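Local coordinates for bifunctional GH43-CE protein (Bacteroides eggerthii, PDB 6MLY) that probably cleaves xylose units from xylan as a family 43 glycoside hydrolase, and carries a carbohydrate esterase domain on the same chain, at residues D317-K322 / G350-T355; S346-Y351 / Y502-Y507; M385-M390 / N438-Y443. All coordinates share one frame; numbering follows the deposited sequence.

Contact 1: residues D317-K322 / G350-T355; sequences DDFNRK and GYLRLT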
ATOM      1  N   ASP A 317       4.776  -3.050  20.361  1.00 63.35           N
ATOM      2  CA  ASP A 317       5.093  -4.118  21.311  1.00 63.41           C
ATOM      3  C   ASP A 317       6.601  -4.369  21.312  1.00 64.12           C
ATOM      4  O   ASP A 317       7.164  -4.761  20.297  1.00 64.60           O
ATOM      5  CB  ASP A 317       4.343  -5.414  20.984  1.00 63.00           C
ATOM      6  CG  ASP A 317       4.085  -6.320  22.182  1.00 63.30           C
ATOM      7  OD1 ASP A 317       4.685  -6.082  23.255  1.00 63.54           O
ATOM      8  OD2 ASP A 317       3.276  -7.257  22.040  1.00 63.24           O
ATOM      9  N   ASP A 318       7.230  -4.159  22.473  1.00 65.42           N
ATOM     10  CA  ASP A 318       8.664  -4.378  22.664  1.00 66.95           C
ATOM     11  C   ASP A 318       8.935  -5.865  22.937  1.00 67.25           C
ATOM     12  O   ASP A 318      10.097  -6.278  23.045  1.00 68.62           O
ATOM     13  CB  ASP A 318       9.213  -3.481  23.782  1.00 68.34           C
ATOM     14  CG  ASP A 318       8.623  -3.728  25.163  1.00 68.91           C
ATOM     15  OD1 ASP A 318       7.646  -4.495  25.262  1.00 69.83           O
ATOM     16  OD2 ASP A 318       9.145  -3.148  26.135  1.00 70.54           O
ATOM     17  N   PHE A 319       7.856  -6.652  23.063  1.00 66.71           N
ATOM     18  CA  PHE A 319       7.880  -8.096  23.334  1.00 66.72           C
ATOM     19  C   PHE A 319       8.616  -8.377  24.653  1.00 67.03           C
ATOM     20  O   PHE A 319       9.251  -9.423  24.816  1.00 67.43           O
ATOM     21  CB  PHE A 319       8.433  -8.859  22.127  1.00 67.04           C
ATOM     22  CG  PHE A 319       7.520  -8.838  20.926  1.00 66.85           C
ATOM     23  CD1 PHE A 319       6.249  -9.387  20.994  1.00 66.53           C
ATOM     24  CD2 PHE A 319       7.922  -8.265  19.730  1.00 67.23           C
ATOM     25  CE1 PHE A 319       5.403  -9.362  19.895  1.00 66.49           C
ATOM     26  CE2 PHE A 319       7.076  -8.243  18.630  1.00 66.84           C
ATOM     27  CZ  PHE A 319       5.821  -8.795  18.714  1.00 66.30           C
ATOM     28  N   ASN A 320       8.477  -7.435  25.595  1.00 67.36           N
ATOM     29  CA  ASN A 320       8.936  -7.553  26.972  1.00 67.98           C
ATOM     30  C   ASN A 320       7.714  -7.685  27.874  1.00 68.12           C
ATOM     31  O   ASN A 320       6.771  -6.907  27.738  1.00 67.80           O
ATOM     32  CB  ASN A 320       9.714  -6.323  27.449  1.00 68.44           C
ATOM     33  CG  ASN A 320      11.202  -6.547  27.579  1.00 69.18           C
ATOM     34  OD1 ASN A 320      11.645  -7.590  28.060  1.00 69.18           O
ATOM     35  ND2 ASN A 320      11.970  -5.547  27.190  1.00 69.60           N
ATOM     36  N   ARG A 321       7.776  -8.641  28.804  1.00 69.29           N
ATOM     37  CA  ARG A 321       6.671  -8.976  29.664  1.00 69.85           C
ATOM     38  C   ARG A 321       7.157  -8.974  31.117  1.00 72.62           C
ATOM     39  O   ARG A 321       8.175  -9.589  31.432  1.00 73.56           O
ATOM     40  CB  ARG A 321       6.089 -10.331  29.249  1.00 68.48           C
ATOM     41  CG  ARG A 321       5.562 -10.379  27.820  1.00 67.45           C
ATOM     42  CD  ARG A 321       4.455  -9.373  27.540  1.00 66.46           C
ATOM     43  NE  ARG A 321       3.889  -9.521  26.202  1.00 65.71           N
ATOM     44  CZ  ARG A 321       4.247  -8.815  25.130  1.00 65.81           C
ATOM     45  NH1 ARG A 321       5.123  -7.828  25.238  1.00 65.85           N
ATOM     46  NH2 ARG A 321       3.730  -9.103  23.950  1.00 65.17           N
ATOM     47  N   LYS A 322       6.422  -8.244  31.971  1.00 75.59           N
ATOM     48  CA  LYS A 322       6.547  -8.298  33.431  1.00 78.03           C
ATOM     49  C   LYS A 322       5.884  -9.590  33.933  1.00 78.07           C
ATOM     50  O   LYS A 322       5.354 -10.370  33.141  1.00 75.59           O
ATOM     51  CB  LYS A 322       5.899  -7.059  34.065  1.00 80.76           C
ATOM     52  CG  LYS A 322       4.372  -7.014  34.006  1.00 81.85           C
ATOM     53  CD  LYS A 322       3.691  -6.738  35.341  1.00 83.45           C
ATOM     54  CE  LYS A 322       2.198  -7.005  35.308  1.00 83.30           C
ATOM     55  NZ  LYS A 322       1.620  -7.139  36.668  1.00 83.99           N
ATOM     56  N   GLY A 350      12.631 -10.652  25.485  1.00 71.07           N
ATOM     57  CA  GLY A 350      12.563  -9.382  24.762  1.00 70.26           C
ATOM     58  C   GLY A 350      12.205  -9.563  23.291  1.00 69.84           C
ATOM     59  O   GLY A 350      12.010  -8.571  22.568  1.00 69.22           O
ATOM     60  N   TYR A 351      12.107 -10.827  22.854  1.00 69.94           N
ATOM     61  CA  TYR A 351      11.875 -11.191  21.459  1.00 70.65           C
ATOM     62  C   TYR A 351      10.667 -12.135  21.346  1.00 70.68           C
ATOM     63  O   TYR A 351      10.441 -13.003  22.206  1.00 71.11           O
ATOM     64  CB  TYR A 351      13.123 -11.858  20.872  1.00 71.22           C
ATOM     65  CG  TYR A 351      14.349 -10.979  20.764  1.00 71.28           C
ATOM     66  CD1 TYR A 351      15.099 -10.646  21.880  1.00 71.89           C
ATOM     67  CD2 TYR A 351      14.779 -10.497  19.537  1.00 71.16           C
ATOM     68  CE1 TYR A 351      16.227  -9.846  21.788  1.00 72.53           C
ATOM     69  CE2 TYR A 351      15.902  -9.695  19.427  1.00 71.62           C
ATOM     70  CZ  TYR A 351      16.633  -9.368  20.556  1.00 72.68           C
ATOM     71  OH  TYR A 351      17.751  -8.585  20.451  1.00 73.35           O
ATOM     72  N   LEU A 352       9.885 -11.942  20.275  1.00 71.05           N
ATOM     73  CA  LEU A 352       8.885 -12.901  19.794  1.00 70.46           C
ATOM     74  C   LEU A 352       9.569 -13.849  18.805  1.00 71.91           C
ATOM     75  O   LEU A 352      10.238 -13.381  17.875  1.00 74.05           O
ATOM     76  CB  LEU A 352       7.746 -12.136  19.112  1.00 69.79           C
ATOM     77  CG  LEU A 352       6.860 -12.957  18.175  1.00 69.87           C
ATOM     78  CD1 LEU A 352       5.989 -13.923  18.961  1.00 69.80           C
ATOM     79  CD2 LEU A 352       5.998 -12.052  17.314  1.00 70.13           C
ATOM     80  N   ARG A 353       9.406 -15.161  19.006  1.00 71.05           N
ATOM     81  CA  ARG A 353      10.056 -16.161  18.158  1.00 72.08           C
ATOM     82  C   ARG A 353       8.994 -17.040  17.490  1.00 71.19           C
ATOM     83  O   ARG A 353       8.454 -17.950  18.120  1.00 71.57           O
ATOM     84  CB  ARG A 353      11.040 -17.018  18.964  1.00 73.47           C
ATOM     85  CG  ARG A 353      11.714 -18.119  18.155  1.00 74.19           C
ATOM     86  CD  ARG A 353      12.791 -18.860  18.924  1.00 75.08           C
ATOM     87  NE  ARG A 353      13.990 -18.051  19.081  1.00 75.65           N
ATOM     88  CZ  ARG A 353      15.161 -18.503  19.517  1.00 76.18           C
ATOM     89  NH1 ARG A 353      15.298 -19.767  19.876  1.00 77.96           N
ATOM     90  NH2 ARG A 353      16.193 -17.684  19.596  1.00 76.18           N
ATOM     91  N   LEU A 354       8.737 -16.765  16.206  1.00 70.74           N
ATOM     92  CA  LEU A 354       7.893 -17.602  15.357  1.00 70.29           C
ATOM     93  C   LEU A 354       8.762 -18.715  14.756  1.00 71.17           C
ATOM     94  O   LEU A 354       9.776 -18.429  14.137  1.00 72.25           O
ATOM     95  CB  LEU A 354       7.262 -16.738  14.258  1.00 69.29           C
ATOM     96  CG  LEU A 354       6.586 -15.451  14.729  1.00 68.15           C
ATOM     97  CD1 LEU A 354       6.065 -14.649  13.550  1.00 67.43           C
ATOM     98  CD2 LEU A 354       5.462 -15.752  15.707  1.00 67.92           C
ATOM     99  N   THR A 355       8.362 -19.973  14.975  1.00 71.69           N
ATOM    100  CA  THR A 355       9.038 -21.154  14.438  1.00 73.17           C
ATOM    101  C   THR A 355       8.112 -21.831  13.421  1.00 74.89           C
ATOM    102  O   THR A 355       6.891 -21.740  13.516  1.00 74.73           O
ATOM    103  CB  THR A 355       9.454 -22.110  15.566  1.00 73.61           C
ATOM    104  OG1 THR A 355      10.314 -21.397  16.456  1.00 74.22           O
ATOM    105  CG2 THR A 355      10.169 -23.354  15.084  1.00 74.62           C
TER
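Phe319 lays one face of its ring against Leu352, and this is the tightly packed part of the contact. Leu352 CB stands over the ring centre, 3.6 Å from the Phe319 centroid and 7° off the ring normal, which makes a CH-pi contact. Leu352 CD2 reaches the far end of the ring, 3.5 Å from Phe319 CZ. On the opposite face, Asp317 CB lies over the centre, so the ring is held between the two.

The backbones also come close, but without a hydrogen bond between the segments. Phe319 O meets the buried Gly350 CA at 3.3 Å in a CA-H...O contact. The loose side is the solvent side. There the exposed Asn320 brings OD1 no nearer than 3.9 Å to Gly350 CA.

The segment 317-322 keeps its shape by its own bonds. Asp317 and Asp318 each form an Asx turn. Arg321 grips Asp317 end-on, with NH1 2.7 Å from OD1 and NH2 on OD2. Trp332 NE1 also bonds Asp317 OD2.

The loop lies in the concanavalin A-like domain, where Leu345 also touches Phe319. Strand 352-355 behind it runs between strands 343-344 and 502-511, antiparallel to both.

Contact 2: residues S346-Y351 / Y502-Y507; sequences SARKGY and YADFDY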
ATOM      1  N   SER A 346       9.415 -16.731  25.718  1.00 69.82           N
ATOM      2  CA  SER A 346      10.409 -17.084  26.732  1.00 71.70           C
ATOM      3  C   SER A 346      11.626 -17.766  26.086  1.00 72.84           C
ATOM      4  O   SER A 346      12.616 -18.041  26.771  1.00 73.51           O
ATOM      5  CB  SER A 346       9.795 -17.927  27.826  1.00 72.11           C
ATOM      6  OG  SER A 346       9.418 -19.206  27.344  1.00 73.78           O
ATOM      7  N   ALA A 347      11.553 -18.012  24.770  1.00 73.22           N
ATOM      8  CA  ALA A 347      12.637 -18.610  23.992  1.00 74.12           C
ATOM      9  C   ALA A 347      13.838 -17.657  23.977  1.00 73.84           C
ATOM     10  O   ALA A 347      14.971 -18.071  24.180  1.00 75.34           O
ATOM     11  CB  ALA A 347      12.157 -18.916  22.595  1.00 73.74           C
ATOM     12  N   ARG A 348      13.555 -16.377  23.724  1.00 73.31           N
ATOM     13  CA  ARG A 348      14.517 -15.290  23.829  1.00 73.17           C
ATOM     14  C   ARG A 348      13.798 -14.111  24.499  1.00 73.59           C
ATOM     15  O   ARG A 348      12.798 -13.623  23.973  1.00 75.21           O
ATOM     16  CB  ARG A 348      15.056 -14.950  22.435  1.00 72.43           C
ATOM     17  CG  ARG A 348      16.384 -14.202  22.434  1.00 72.36           C
ATOM     18  CD  ARG A 348      16.867 -13.819  21.043  1.00 71.25           C
ATOM     19  NE  ARG A 348      18.039 -12.956  21.091  1.00 71.10           N
ATOM     20  CZ  ARG A 348      18.685 -12.485  20.027  1.00 70.79           C
ATOM     21  NH1 ARG A 348      18.278 -12.782  18.803  1.00 70.06           N
ATOM     22  NH2 ARG A 348      19.740 -11.711  20.198  1.00 71.59           N
ATOM     23  N   LYS A 349      14.274 -13.700  25.680  1.00 74.51           N
ATOM     24  CA  LYS A 349      13.611 -12.654  26.471  1.00 73.94           C
ATOM     25  C   LYS A 349      13.766 -11.304  25.755  1.00 72.74           C
ATOM     26  O   LYS A 349      14.878 -10.880  25.468  1.00 73.37           O
ATOM     27  CB  LYS A 349      14.181 -12.595  27.893  1.00 75.84           C
ATOM     28  CG  LYS A 349      13.747 -11.381  28.710  1.00 76.96           C
ATOM     29  CD  LYS A 349      13.369 -11.680  30.154  1.00 78.32           C
ATOM     30  CE  LYS A 349      12.095 -10.968  30.569  1.00 77.94           C
ATOM     31  NZ  LYS A 349      11.688 -11.294  31.958  1.00 78.88           N
ATOM     32  N   GLY A 350      12.631 -10.652  25.485  1.00 71.07           N
ATOM     33  CA  GLY A 350      12.563  -9.382  24.762  1.00 70.26           C
ATOM     34  C   GLY A 350      12.205  -9.563  23.291  1.00 69.84           C
ATOM     35  O   GLY A 350      12.010  -8.571  22.568  1.00 69.22           O
ATOM     36  N   TYR A 351      12.107 -10.827  22.854  1.00 69.94           N
ATOM     37  CA  TYR A 351      11.875 -11.191  21.459  1.00 70.65           C
ATOM     38  C   TYR A 351      10.667 -12.135  21.346  1.00 70.68           C
ATOM     39  O   TYR A 351      10.441 -13.003  22.206  1.00 71.11           O
ATOM     40  CB  TYR A 351      13.123 -11.858  20.872  1.00 71.22           C
ATOM     41  CG  TYR A 351      14.349 -10.979  20.764  1.00 71.28           C
ATOM     42  CD1 TYR A 351      15.099 -10.646  21.880  1.00 71.89           C
ATOM     43  CD2 TYR A 351      14.779 -10.497  19.537  1.00 71.16           C
ATOM     44  CE1 TYR A 351      16.227  -9.846  21.788  1.00 72.53           C
ATOM     45  CE2 TYR A 351      15.902  -9.695  19.427  1.00 71.62           C
ATOM     46  CZ  TYR A 351      16.633  -9.368  20.556  1.00 72.68           C
ATOM     47  OH  TYR A 351      17.751  -8.585  20.451  1.00 73.35           O
ATOM     48  N   TYR A 502      13.494 -20.744  12.603  1.00 74.90           N
ATOM     49  CA  TYR A 502      12.795 -19.704  13.356  1.00 73.26           C
ATOM     50  C   TYR A 502      13.291 -18.318  12.928  1.00 72.64           C
ATOM     51  O   TYR A 502      14.255 -18.200  12.181  1.00 72.77           O
ATOM     52  CB  TYR A 502      12.984 -19.925  14.859  1.00 73.48           C
ATOM     53  CG  TYR A 502      14.420 -19.974  15.316  1.00 74.06           C
ATOM     54  CD1 TYR A 502      15.051 -18.845  15.815  1.00 73.70           C
ATOM     55  CD2 TYR A 502      15.150 -21.153  15.263  1.00 74.88           C
ATOM     56  CE1 TYR A 502      16.370 -18.883  16.239  1.00 74.68           C
ATOM     57  CE2 TYR A 502      16.469 -21.209  15.686  1.00 75.74           C
ATOM     58  CZ  TYR A 502      17.082 -20.069  16.174  1.00 75.22           C
ATOM     59  OH  TYR A 502      18.378 -20.110  16.593  1.00 76.63           O
ATOM     60  N   ALA A 503      12.594 -17.285  13.412  1.00 71.01           N
ATOM     61  CA  ALA A 503      12.900 -15.883  13.162  1.00 70.90           C
ATOM     62  C   ALA A 503      12.474 -15.061  14.381  1.00 71.18           C
ATOM     63  O   ALA A 503      11.296 -15.027  14.723  1.00 72.07           O
ATOM     64  CB  ALA A 503      12.186 -15.413  11.921  1.00 70.06           C
ATOM     65  N   ASP A 504      13.435 -14.412  15.042  1.00 70.85           N
ATOM     66  CA  ASP A 504      13.136 -13.604  16.215  1.00 70.90           C
ATOM     67  C   ASP A 504      12.641 -12.233  15.745  1.00 69.87           C
ATOM     68  O   ASP A 504      13.052 -11.764  14.697  1.00 69.49           O
ATOM     69  CB  ASP A 504      14.351 -13.473  17.135  1.00 72.00           C
ATOM     70  CG  ASP A 504      14.982 -14.802  17.517  1.00 73.85           C
ATOM     71  OD1 ASP A 504      14.258 -15.824  17.499  1.00 74.38           O
ATOM     72  OD2 ASP A 504      16.201 -14.806  17.814  1.00 76.23           O
ATOM     73  N   PHE A 505      11.735 -11.630  16.522  1.00 69.97           N
ATOM     74  CA  PHE A 505      11.312 -10.239  16.355  1.00 69.88           C
ATOM     75  C   PHE A 505      11.525  -9.499  17.679  1.00 70.35           C
ATOM     76  O   PHE A 505      10.943  -9.890  18.698  1.00 70.30           O
ATOM     77  CB  PHE A 505       9.835 -10.146  15.969  1.00 68.55           C
ATOM     78  CG  PHE A 505       9.471 -10.739  14.632  1.00 68.21           C
ATOM     79  CD1 PHE A 505       9.186  -9.926  13.547  1.00 67.70           C
ATOM     80  CD2 PHE A 505       9.384 -12.113  14.464  1.00 68.61           C
ATOM     81  CE1 PHE A 505       8.824 -10.471  12.325  1.00 67.24           C
ATOM     82  CE2 PHE A 505       9.033 -12.656  13.237  1.00 68.31           C
ATOM     83  CZ  PHE A 505       8.754 -11.835  12.170  1.00 67.54           C
ATOM     84  N   ASP A 506      12.360  -8.450  17.663  1.00 71.28           N
ATOM     85  CA  ASP A 506      12.662  -7.683  18.879  1.00 71.44           C
ATOM     86  C   ASP A 506      11.433  -6.856  19.277  1.00 70.71           C
ATOM     87  O   ASP A 506      11.088  -6.789  20.460  1.00 69.68           O
ATOM     88  CB  ASP A 506      13.896  -6.788  18.712  1.00 72.30           C
ATOM     89  CG  ASP A 506      14.367  -6.137  20.007  1.00 73.35           C
ATOM     90  OD1 ASP A 506      14.036  -6.666  21.096  1.00 74.65           O
ATOM     91  OD2 ASP A 506      15.056  -5.102  19.922  1.00 73.18           O
ATOM     92  N   TYR A 507      10.793  -6.232  18.276  1.00 70.25           N
ATOM     93  CA  TYR A 507       9.674  -5.326  18.491  1.00 69.43           C
ATOM     94  C   TYR A 507       8.805  -5.228  17.229  1.00 68.63           C
ATOM     95  O   TYR A 507       9.219  -5.595  16.129  1.00 68.51           O
ATOM     96  CB  TYR A 507      10.174  -3.941  18.925  1.00 70.02           C
ATOM     97  CG  TYR A 507      10.883  -3.133  17.866  1.00 70.16           C
ATOM     98  CD1 TYR A 507      10.180  -2.383  16.936  1.00 70.03           C
ATOM     99  CD2 TYR A 507      12.266  -3.091  17.810  1.00 71.10           C
ATOM    100  CE1 TYR A 507      10.828  -1.627  15.971  1.00 70.43           C
ATOM    101  CE2 TYR A 507      12.930  -2.344  16.849  1.00 71.46           C
ATOM    102  CZ  TYR A 507      12.211  -1.608  15.924  1.00 71.26           C
ATOM    103  OH  TYR A 507      12.871  -0.876  14.975  1.00 71.63           O
TER
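The backbone makes a type II beta turn from Arg348 to Tyr351 and brings Tyr351 CA to 3.2 Å from Phe505 O, a CA-H...O contact. The turn belongs to the beta hairpin of strands 343-344 and 352-355, in a sheet of the concanavalin A-like domain. Tyr351 N closes it by a bond to Arg348 O. Gly350 has a positive phi (99°) that suits glycine.

The Tyr351 ring lies between two charged groups. Asp506 OD1 sits over the centre of one face, 3.7 Å above the plane, and its carboxylate is turned only 22° from the ring. Asp506 CB packs on Tyr351 CE2 at 3.6 Å. Arg348 NE lies over the opposite face, offset toward the rim, and the pair forms a cation-pi contact. The Arg348 chain is extended from CG to NE. Its guanidinium has Tyr351 CZ over its centre and turns its edge to Asp504. An alanine at Tyr351 would probably leave one face of the guanidinium without its aromatic cover, its hold then resting on the carboxylates, and Asp506 without the ring it packs on.

Arg348 NH1 forms a salt bridge with Asp504 OD2 at 3.1 Å, in the guanidinium plane and on the anti lone pair of the oxygen. NH1 is shared with Asp386 OD2, its stronger partner. Asp504 has a second partner too: its OD1 pairs with Arg353 NE.

Contact 3: residues M385-M390 / N438-Y443; sequences MDVSGM and NQQVVY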
ATOM      1  N   MET A 385      14.271  -7.695  13.202  1.00 69.42           N
ATOM      2  CA  MET A 385      14.292  -9.144  13.105  1.00 69.27           C
ATOM      3  C   MET A 385      15.693  -9.663  13.445  1.00 70.03           C
ATOM      4  O   MET A 385      16.597  -8.886  13.724  1.00 70.81           O
ATOM      5  CB  MET A 385      13.887  -9.598  11.698  1.00 69.20           C
ATOM      6  CG  MET A 385      12.850 -10.721  11.699  1.00 69.18           C
ATOM      7  SD  MET A 385      11.805 -10.775  10.219  1.00 69.23           S
ATOM      8  CE  MET A 385      11.081  -9.138  10.295  1.00 68.44           C
ATOM      9  N   ASP A 386      15.823 -10.994  13.464  1.00 70.56           N
ATOM     10  CA  ASP A 386      17.089 -11.706  13.632  1.00 71.95           C
ATOM     11  C   ASP A 386      16.953 -13.060  12.921  1.00 72.47           C
ATOM     12  O   ASP A 386      16.164 -13.919  13.348  1.00 73.06           O
ATOM     13  CB  ASP A 386      17.462 -11.856  15.112  1.00 72.06           C
ATOM     14  CG  ASP A 386      18.924 -12.206  15.355  1.00 72.98           C
ATOM     15  OD1 ASP A 386      19.500 -12.944  14.531  1.00 73.87           O
ATOM     16  OD2 ASP A 386      19.474 -11.742  16.375  1.00 73.65           O
ATOM     17  N   VAL A 387      17.749 -13.242  11.859  1.00 73.06           N
ATOM     18  CA  VAL A 387      17.500 -14.250  10.817  1.00 73.28           C
ATOM     19  C   VAL A 387      18.371 -15.500  11.025  1.00 73.77           C
ATOM     20  O   VAL A 387      18.268 -16.452  10.248  1.00 74.39           O
ATOM     21  CB  VAL A 387      17.735 -13.648   9.418  1.00 74.08           C
ATOM     22  CG1 VAL A 387      17.014 -12.319   9.254  1.00 74.00           C
ATOM     23  CG2 VAL A 387      19.214 -13.490   9.112  1.00 75.36           C
ATOM     24  N   SER A 388      19.212 -15.499  12.065  1.00 74.08           N
ATOM     25  CA  SER A 388      20.116 -16.611  12.379  1.00 75.32           C
ATOM     26  C   SER A 388      19.384 -17.959  12.296  1.00 75.90           C
ATOM     27  O   SER A 388      19.929 -18.924  11.768  1.00 77.02           O
ATOM     28  CB  SER A 388      20.728 -16.424  13.740  1.00 75.65           C
ATOM     29  OG  SER A 388      21.044 -15.057  13.965  1.00 75.57           O
ATOM     30  N   GLY A 389      18.152 -18.002  12.825  1.00 75.10           N
ATOM     31  CA  GLY A 389      17.361 -19.227  12.977  1.00 74.59           C
ATOM     32  C   GLY A 389      16.880 -19.811  11.658  1.00 74.34           C
ATOM     33  O   GLY A 389      16.616 -21.013  11.578  1.00 74.70           O
ATOM     34  N   MET A 390      16.762 -18.965  10.628  1.00 74.24           N
ATOM     35  CA  MET A 390      16.125 -19.326   9.360  1.00 74.99           C
ATOM     36  C   MET A 390      16.882 -20.463   8.663  1.00 76.94           C
ATOM     37  O   MET A 390      18.098 -20.617   8.826  1.00 77.12           O
ATOM     38  CB  MET A 390      16.069 -18.123   8.416  1.00 74.07           C
ATOM     39  CG  MET A 390      15.187 -17.007   8.922  1.00 72.91           C
ATOM     40  SD  MET A 390      14.616 -15.968   7.569  1.00 71.92           S
ATOM     41  CE  MET A 390      14.319 -14.442   8.460  1.00 71.63           C
ATOM     42  N   ASN A 438      24.206  -9.533   4.432  1.00 81.65           N
ATOM     43  CA  ASN A 438      25.475  -9.976   5.014  1.00 82.64           C
ATOM     44  C   ASN A 438      25.487  -9.726   6.531  1.00 83.50           C
ATOM     45  O   ASN A 438      26.519  -9.908   7.167  1.00 85.05           O
ATOM     46  CB  ASN A 438      26.654  -9.300   4.315  1.00 82.43           C
ATOM     47  CG  ASN A 438      26.534  -9.345   2.805  1.00 81.59           C
ATOM     48  OD1 ASN A 438      26.469 -10.423   2.217  1.00 82.65           O
ATOM     49  ND2 ASN A 438      26.484  -8.184   2.167  1.00 79.69           N
ATOM     50  N   GLN A 439      24.343  -9.307   7.093  1.00 83.23           N
ATOM     51  CA  GLN A 439      24.100  -9.257   8.545  1.00 84.37           C
ATOM     52  C   GLN A 439      23.038 -10.304   8.910  1.00 84.23           C
ATOM     53  O   GLN A 439      22.555 -11.049   8.052  1.00 84.52           O
ATOM     54  CB  GLN A 439      23.607  -7.876   8.987  1.00 85.15           C
ATOM     55  CG  GLN A 439      24.437  -6.711   8.468  1.00 86.53           C
ATOM     56  CD  GLN A 439      23.948  -5.392   9.016  1.00 87.14           C
ATOM     57  OE1 GLN A 439      22.907  -5.312   9.671  1.00 85.45           O
ATOM     58  NE2 GLN A 439      24.701  -4.336   8.745  1.00 88.95           N
ATOM     59  N   GLN A 440      22.673 -10.354  10.195  1.00 83.44           N
ATOM     60  CA  GLN A 440      21.586 -11.224  10.645  1.00 82.70           C
ATOM     61  C   GLN A 440      20.467 -10.394  11.290  1.00 79.66           C
ATOM     62  O   GLN A 440      19.294 -10.744  11.150  1.00 77.40           O
ATOM     63  CB  GLN A 440      22.149 -12.329  11.536  1.00 84.66           C
ATOM     64  CG  GLN A 440      23.280 -13.084  10.851  1.00 86.84           C
ATOM     65  CD  GLN A 440      23.317 -14.545  11.223  1.00 89.29           C
ATOM     66  OE1 GLN A 440      23.087 -14.920  12.372  1.00 89.08           O
ATOM     67  NE2 GLN A 440      23.623 -15.379  10.242  1.00 91.63           N
ATOM     68  N   VAL A 441      20.826  -9.293  11.963  1.00 78.77           N
ATOM     69  CA  VAL A 441      19.853  -8.275  12.372  1.00 76.81           C
ATOM     70  C   VAL A 441      19.468  -7.451  11.136  1.00 75.81           C
ATOM     71  O   VAL A 441      20.331  -6.934  10.427  1.00 76.72           O
ATOM     72  CB  VAL A 441      20.399  -7.384  13.506  1.00 77.12           C
ATOM     73  CG1 VAL A 441      19.442  -6.246  13.843  1.00 75.43           C
ATOM     74  CG2 VAL A 441      20.725  -8.197  14.752  1.00 77.53           C
ATOM     75  N   VAL A 442      18.158  -7.347  10.891  1.00 74.30           N
ATOM     76  CA  VAL A 442      17.598  -6.615   9.760  1.00 73.17           C
ATOM     77  C   VAL A 442      16.298  -5.931  10.218  1.00 72.40           C
ATOM     78  O   VAL A 442      15.606  -6.417  11.123  1.00 71.90           O
ATOM     79  CB  VAL A 442      17.367  -7.553   8.558  1.00 73.45           C
ATOM     80  CG1 VAL A 442      16.340  -8.629   8.868  1.00 73.80           C
ATOM     81  CG2 VAL A 442      16.969  -6.794   7.304  1.00 72.75           C
ATOM     82  N   TYR A 443      15.984  -4.795   9.590  1.00 71.02           N
ATOM     83  CA  TYR A 443      14.820  -3.984   9.916  1.00 70.16           C
ATOM     84  C   TYR A 443      13.906  -3.918   8.687  1.00 69.99           C
ATOM     85  O   TYR A 443      14.366  -4.103   7.559  1.00 68.48           O
ATOM     86  CB  TYR A 443      15.265  -2.593  10.376  1.00 69.66           C
ATOM     87  CG  TYR A 443      16.095  -2.568  11.637  1.00 70.54           C
ATOM     88  CD1 TYR A 443      17.455  -2.843  11.610  1.00 70.63           C
ATOM     89  CD2 TYR A 443      15.526  -2.260  12.863  1.00 70.08           C
ATOM     90  CE1 TYR A 443      18.221  -2.824  12.765  1.00 71.05           C
ATOM     91  CE2 TYR A 443      16.279  -2.230  14.027  1.00 70.39           C
ATOM     92  CZ  TYR A 443      17.632  -2.511  13.978  1.00 70.66           C
ATOM     93  OH  TYR A 443      18.374  -2.483  15.120  1.00 70.46           O
TER
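Val387 N donates to Gln440 O at 3.0 Å. Met385 N donates to Val442 O at 2.8 Å. Between these bonds, Val441 CA makes a CA-H...O contact with Met385 O, and Asp386 CA makes one with Gln440 O.

Side chains add to this on both sides. Val442 CG1 packs on Val387 CG1 at 3.8 Å and on Met385 CB at 3.9 Å. Val387 and Val442 cross at about a right angle. On the other side, Ser388 OG sits between Gln440 OE1 and Asp386 OD1, 2.6 Å from the first and 2.7 Å from the second.

A type I turn from Val387 to Met390 places Ser388, and Met390 N closes it on Val387 O. Further out, Val410 of strand 406-411 touches both Val387 and Val442, so these valines face the second sheet of the beta sandwich.

The contact therefore joins an apolar side turned to the sandwich interior with a polar side. There the arginine of the neighbouring turn, Arg348, would probably favour a charged Asp386.

All three contacts reach one antiparallel sheet of the concanavalin A-like domain. Contacts 1 and 2 share Gly350 and Tyr351, and their centres are about 5 Å apart. Leu352 O and Phe505 N, 2.7 Å apart, probably hydrogen-bond between neighbouring strands. Strand 502-511 is also the neighbour of strand 378-386, which carries part of contact 3. The centres of contacts 2 and 3 are about 12 Å apart. Contacts 1 and 3 do not touch, and their centres are about 16 Å apart. Arg353 NE is 2.7 Å from Asp504 OD1, and Arg348 NH1 is 2.9 Å from Asp386 OD2, so salt bridges tie contact 2 to both others. The predicted glycosidase active site and the sodium site lie away from all three.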